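Flavoenzyme PA4991 (Pseudomonas aeruginosa PAO1, PDB 5EZ7) probably functions as a monomeric FAD-dependent oxidoreductase of the DAO family, with an unknown physiological substrate and no detected amino-acid oxidase or glycerol-3-phosphate dehydrogenase activity. Local coordinates at residues L11-G16 with V202-G207. Numbering follows the deposited sequence.
Sequences LIVGGG and VVLSAG. With FAD (flavin-adenine dinucleotide), chain B.
V13 at the end of strand 10-13 and A206 in the loop after strand 201-204 lie over the same face of the FAD adenine. V13 CG1 stands above the C2A-N1A edge of the six-membered ring, 3.6 Å from FAD C2A, while A206 CB stands 3.8 Å from FAD C8A over the five-membered ring; A206 O comes in beyond that end of the base, on the same side. V13 CG1 is anti to its backbone N (chi1 -180°), leaving CG2 to meet L204 CD2. I12 CD1 packs against V203 CB on the other face of the sheet.

The frame is a Rossmann-type fold, in which strands 10-13 and 201-204 are central parallel neighbours and the first leads through glycines to helix 17-28. V203 N bonds L11 O at 2.9 Å, V13 N bonds V203 O at 2.8 Å, and S205 N bonds V13 O less straight (139°). Beyond this ladder, G14, where a CB would run into S205 O and A206 CA, lets its CA come within 4.1 Å of A206 CA. S205 OG lies 3.1 Å from G14 O, with V13 O a rival acceptor. E37, which binds FAD, also takes a hydrogen bond from G15 N. G16, at the N-cap of helix 17-28, gives its N-H to a water (2.8 Å) that has S205 O and FAD O1P among the acceptors competing for its two protons.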
loop_
_atom_site.group_PDB
_atom_site.type_symbol
_atom_site.label_atom_id
_atom_site.label_comp_id
_atom_site.label_asym_id
_atom_site.label_seq_id
_atom_site.Cartn_x
_atom_site.Cartn_y
_atom_site.Cartn_z
ATOM N N LEU A 11 -18.165 3.745 -8.448
ATOM C CA LEU A 11 -17.790 2.350 -8.592
ATOM C C LEU A 11 -16.249 2.269 -8.639
ATOM O O LEU A 11 -15.662 2.859 -9.525
ATOM C CB LEU A 11 -18.408 1.865 -9.887
ATOM C CG LEU A 11 -18.124 0.486 -10.445
ATOM C CD1 LEU A 11 -18.317 -0.641 -9.443
ATOM C CD2 LEU A 11 -19.022 0.324 -11.697
ATOM N N ILE A 12 -15.602 1.634 -7.664
ATOM C CA ILE A 12 -14.142 1.559 -7.556
ATOM C C ILE A 12 -13.714 0.135 -7.994
ATOM O O ILE A 12 -14.366 -0.839 -7.610
ATOM C CB ILE A 12 -13.659 1.743 -6.090
ATOM C CG1 ILE A 12 -14.340 2.874 -5.342
ATOM C CG2 ILE A 12 -12.141 1.949 -5.974
ATOM C CD1 ILE A 12 -14.231 4.174 -5.993
ATOM N N VAL A 13 -12.653 0.010 -8.801
ATOM C CA VAL A 13 -12.130 -1.304 -9.213
ATOM C C VAL A 13 -10.741 -1.433 -8.602
ATOM O O VAL A 13 -9.823 -0.654 -8.907
ATOM C CB VAL A 13 -12.070 -1.487 -10.748
ATOM C CG1 VAL A 13 -11.523 -2.867 -11.135
ATOM C CG2 VAL A 13 -13.450 -1.301 -11.360
ATOM N N GLY A 14 -10.611 -2.381 -7.691
ATOM C CA GLY A 14 -9.374 -2.644 -7.021
ATOM C C GLY A 14 -9.404 -2.294 -5.558
ATOM O O GLY A 14 -9.526 -1.141 -5.231
ATOM N N GLY A 15 -9.261 -3.307 -4.698
ATOM C CA GLY A 15 -9.242 -3.176 -3.242
ATOM C C GLY A 15 -7.873 -3.371 -2.592
ATOM O O GLY A 15 -7.702 -4.174 -1.686
ATOM N N GLY A 16 -6.898 -2.608 -3.053
ATOM C CA GLY A 16 -5.693 -2.372 -2.291
ATOM C C GLY A 16 -5.879 -1.111 -1.449
ATOM O O GLY A 16 -6.982 -0.586 -1.322
ATOM N N VAL A 202 -16.501 6.014 -12.472
ATOM C CA VAL A 202 -15.782 4.739 -12.313
ATOM C C VAL A 202 -14.315 5.096 -12.052
ATOM O O VAL A 202 -13.689 5.852 -12.835
ATOM C CB VAL A 202 -15.883 3.819 -13.563
ATOM C CG1 VAL A 202 -15.093 2.512 -13.363
ATOM C CG2 VAL A 202 -17.325 3.478 -13.876
ATOM N N VAL A 203 -13.787 4.585 -10.939
ATOM C CA VAL A 203 -12.407 4.773 -10.571
ATOM C C VAL A 203 -11.616 3.463 -10.639
ATOM O O VAL A 203 -11.981 2.454 -9.989
ATOM C CB VAL A 203 -12.278 5.309 -9.149
ATOM C CG1 VAL A 203 -10.804 5.637 -8.843
ATOM C CG2 VAL A 203 -13.154 6.541 -8.962
ATOM N N LEU A 204 -10.501 3.506 -11.368
ATOM C CA LEU A 204 -9.556 2.365 -11.461
ATOM C C LEU A 204 -8.370 2.562 -10.528
ATOM O O LEU A 204 -7.455 3.361 -10.812
ATOM C CB LEU A 204 -9.056 2.189 -12.881
ATOM C CG LEU A 204 -10.096 2.121 -13.967
ATOM C CD1 LEU A 204 -9.406 1.845 -15.287
ATOM C CD2 LEU A 204 -11.104 1.042 -13.663
ATOM N N SER A 205 -8.423 1.851 -9.392
ATOM C CA SER A 205 -7.337 1.793 -8.402
ATOM C C SER A 205 -6.841 0.334 -8.302
ATOM O O SER A 205 -6.709 -0.232 -7.220
ATOM C CB SER A 205 -7.831 2.304 -7.046
ATOM O OG SER A 205 -8.966 1.571 -6.650
ATOM N N ALA A 206 -6.558 -0.255 -9.458
ATOM C CA ALA A 206 -6.302 -1.682 -9.560
ATOM C C ALA A 206 -4.812 -2.028 -9.643
ATOM O O ALA A 206 -4.470 -3.149 -9.919
ATOM C CB ALA A 206 -7.057 -2.281 -10.733
ATOM N N GLY A 207 -3.938 -1.091 -9.307
ATOM C CA GLY A 207 -2.522 -1.316 -9.253
ATOM C C GLY A 207 -2.007 -1.681 -10.607
ATOM O O GLY A 207 -2.303 -1.020 -11.591
HETATM P PA FAD B . -2.430 -2.703 -4.972
HETATM O O1A FAD B . -2.154 -2.872 -3.514
HETATM O O2A FAD B . -1.612 -3.439 -5.996
HETATM O O5B FAD B . -3.968 -3.028 -5.179
HETATM C C5B FAD B . -4.544 -3.205 -6.458
HETATM C C4B FAD B . -5.726 -4.128 -6.256
HETATM O O4B FAD B . -6.483 -4.202 -7.476
HETATM C C3B FAD B . -5.278 -5.542 -5.875
HETATM O O3B FAD B . -5.885 -5.958 -4.650
HETATM C C2B FAD B . -5.726 -6.380 -7.058
HETATM O O2B FAD B . -6.120 -7.711 -6.735
HETATM C C1B FAD B . -6.872 -5.549 -7.642
HETATM N N9A FAD B . -7.096 -5.791 -9.073
HETATM C C8A FAD B . -6.153 -5.896 -10.024
HETATM N N7A FAD B . -6.728 -6.126 -11.217
HETATM C C5A FAD B . -8.054 -6.159 -11.037
HETATM C C6A FAD B . -9.222 -6.372 -11.903
HETATM N N6A FAD B . -9.029 -6.573 -13.215
HETATM N N1A FAD B . -10.446 -6.334 -11.350
HETATM C C2A FAD B . -10.612 -6.124 -10.032
HETATM N N3A FAD B . -9.587 -5.927 -9.177
HETATM C C4A FAD B . -8.306 -5.940 -9.621
HETATM N N1 FAD B . 4.833 2.528 0.207
HETATM C C2 FAD B . 5.013 3.204 1.362
HETATM O O2 FAD B . 4.443 4.311 1.513
HETATM N N3 FAD B . 5.781 2.730 2.359
HETATM C C4 FAD B . 6.420 1.567 2.274
HETATM O O4 FAD B . 7.118 1.143 3.216
HETATM C C4X FAD B . 6.273 0.774 1.049
HETATM N N5 FAD B . 6.898 -0.410 0.904
HETATM C C5X FAD B . 6.745 -1.134 -0.219
HETATM C C6 FAD B . 7.395 -2.358 -0.321
HETATM C C7 FAD B . 7.262 -3.134 -1.455
HETATM C C7M FAD B . 7.958 -4.459 -1.533
HETATM C C8 FAD B . 6.394 -2.665 -2.564
HETATM C C8M FAD B . 6.197 -3.475 -3.828
HETATM C C9 FAD B . 5.758 -1.441 -2.464
HETATM C C9A FAD B . 5.893 -0.641 -1.331
HETATM N N10 FAD B . 5.243 0.618 -1.194
HETATM C C10 FAD B . 5.407 1.340 -0.006
HETATM C "C1'" FAD B . 4.373 1.151 -2.230
HETATM C "C2'" FAD B . 2.968 0.636 -1.972
HETATM O "O2'" FAD B . 2.969 -0.759 -1.639
HETATM C "C3'" FAD B . 2.065 0.901 -3.169
HETATM O "O3'" FAD B . 2.291 2.249 -3.628
HETATM C "C4'" FAD B . 0.595 0.733 -2.791
HETATM O "O4'" FAD B . 0.401 -0.366 -1.899
HETATM C "C5'" FAD B . -0.268 0.499 -4.016
HETATM O "O5'" FAD B . -1.647 0.507 -3.623
HETATM P P FAD B . -2.762 0.169 -4.717
HETATM O O1P FAD B . -4.070 -0.059 -4.004
HETATM O O2P FAD B . -2.652 1.220 -5.762
HETATM O O3P FAD B . -2.201 -1.169 -5.400
HETATM O O HOH W 1 -6.599 -0.277 -4.606
#